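Long-range contact in putative DsbA oxidoreductase SCO1869 (Streptomyces coelicolor A3, PDB 3GL5), which is probably a thiol-disulfide oxidoreductase of the DsbA family, built on a thioredoxin fold, though its physiological substrate is not established: residues D96-T100 with S133-D137. Sequence-based numbering, arbitrary orientation.
With ACT (acetate ion), chain C.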
# COMPACT_ATOMS: atom_id res chain seq x y z
N ASP A 96 31.33 -3.75 -5.49
CA ASP A 96 30.96 -4.58 -6.62
C ASP A 96 29.54 -4.23 -7.04
O ASP A 96 28.86 -3.39 -6.41
CB ASP A 96 31.14 -6.07 -6.32
CG ASP A 96 30.17 -6.60 -5.24
OD1 ASP A 96 29.56 -5.82 -4.48
OD2 ASP A 96 30.03 -7.84 -5.15
N HIS A 97 29.10 -4.85 -8.13
CA HIS A 97 27.87 -4.49 -8.75
C HIS A 97 27.32 -5.71 -9.48
O HIS A 97 28.07 -6.40 -10.16
CB HIS A 97 28.16 -3.36 -9.73
CG HIS A 97 27.03 -3.06 -10.66
ND1 HIS A 97 26.28 -1.90 -10.56
CD2 HIS A 97 26.54 -3.75 -11.71
CE1 HIS A 97 25.36 -1.90 -11.52
NE2 HIS A 97 25.48 -3.02 -12.22
N GLY A 98 26.01 -5.96 -9.36
CA GLY A 98 25.38 -7.13 -9.99
C GLY A 98 23.87 -7.00 -10.16
O GLY A 98 23.29 -5.91 -10.06
N SER A 99 23.25 -8.13 -10.47
CA SER A 99 21.81 -8.21 -10.65
C SER A 99 21.07 -8.03 -9.31
O SER A 99 21.53 -8.53 -8.27
CB SER A 99 21.49 -9.57 -11.28
OG SER A 99 20.14 -9.94 -10.99
N THR A 100 19.93 -7.33 -9.30
CA THR A 100 19.16 -7.09 -8.03
C THR A 100 17.76 -7.73 -8.04
O THR A 100 16.94 -7.48 -7.17
CB THR A 100 19.00 -5.60 -7.73
OG1 THR A 100 18.39 -4.95 -8.87
CG2 THR A 100 20.35 -4.97 -7.45
N SER A 133 29.80 -9.03 -0.62
CA SER A 133 28.87 -8.76 -1.71
C SER A 133 27.45 -9.18 -1.35
O SER A 133 27.23 -10.18 -0.64
CB SER A 133 29.33 -9.51 -2.96
OG SER A 133 28.43 -9.30 -4.02
N VAL A 134 26.48 -8.40 -1.81
CA VAL A 134 25.09 -8.81 -1.81
C VAL A 134 24.67 -9.52 -3.10
O VAL A 134 23.49 -9.88 -3.27
CB VAL A 134 24.13 -7.63 -1.54
CG1 VAL A 134 24.48 -6.96 -0.22
CG2 VAL A 134 24.15 -6.63 -2.68
N PHE A 135 25.61 -9.72 -4.03
CA PHE A 135 25.24 -10.24 -5.37
C PHE A 135 25.59 -11.71 -5.56
O PHE A 135 26.59 -12.19 -5.03
CB PHE A 135 25.87 -9.39 -6.49
CG PHE A 135 25.55 -7.92 -6.38
CD1 PHE A 135 24.28 -7.44 -6.76
CD2 PHE A 135 26.50 -7.01 -5.89
CE1 PHE A 135 23.97 -6.05 -6.67
CE2 PHE A 135 26.20 -5.65 -5.77
CZ PHE A 135 24.94 -5.16 -6.17
N ASN A 136 24.76 -12.44 -6.29
CA ASN A 136 25.04 -13.83 -6.51
C ASN A 136 25.50 -14.60 -5.22
O ASN A 136 26.47 -15.36 -5.27
CB ASN A 136 26.11 -13.97 -7.61
CG ASN A 136 26.19 -15.39 -8.17
OD1 ASN A 136 25.21 -16.12 -8.14
ND2 ASN A 136 27.37 -15.78 -8.67
N ASP A 137 24.81 -14.38 -4.09
CA ASP A 137 25.09 -15.07 -2.83
C ASP A 137 23.82 -15.17 -1.96
O ASP A 137 23.52 -14.28 -1.13
CB ASP A 137 26.22 -14.38 -2.08
CG ASP A 137 26.57 -15.05 -0.74
OD1 ASP A 137 25.84 -15.95 -0.26
OD2 ASP A 137 27.60 -14.65 -0.16
C ACT C . 26.64 0.87 -8.62
O ACT C . 26.33 -0.32 -8.45
OXT ACT C . 27.47 1.28 -7.81
CH3 ACT C . 26.03 1.72 -9.71
O HOH W 1 27.87 -5.84 -2.54
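Phe135 turns one ring face over His97 C and Gly98 N, the nitrogen 3.2 Å above the ring plane, and its atoms can be followed outward. Phe135 CB comes no nearer than 4.2 Å to Gly98 CA; with CG anti to the carbonyl carbon (chi1 -54°), the ring swings over the peptide, where Gly98 CA sits 3.8 Å from the Phe135 ring centroid in a CH-pi contact. CG lies against Gly98 N. Phe135 CD1 meets Ser99 O at 3.3 Å, near the ring plane, and Phe135 CD2 has Asp96 OD1 beside it at the edge, 3.6 Å away. CE1 approaches Gly98 N on the face and, at the rim, the methyl CG2 of Thr100. Phe135 CE2 is 3.5 Å from Asp96 O. CZ, the tip, meets Gly98 N, while Val134 CG2 backs the opposite face. In this DsbA-like thioredoxin domain the contact joins strand 96-97 and the loop that follows it to the loop between helices 116-128 and 138-147. An alanine in place of Phe135 would probably strip the Gly98 peptide of its aromatic cover and open a gap beside Thr100 CG2. Alongside, Ser133 OG accepts from Phe135 N at 2.9 Å, the hydrogen bond of an ST turn, and a water bridges Asp96 OD1 to Val134 N. Across the strand, His97 ND1 donates to a bound acetate, probably from the crystallisation liquor, which is also hydrogen-bonded to Arg95 NH2.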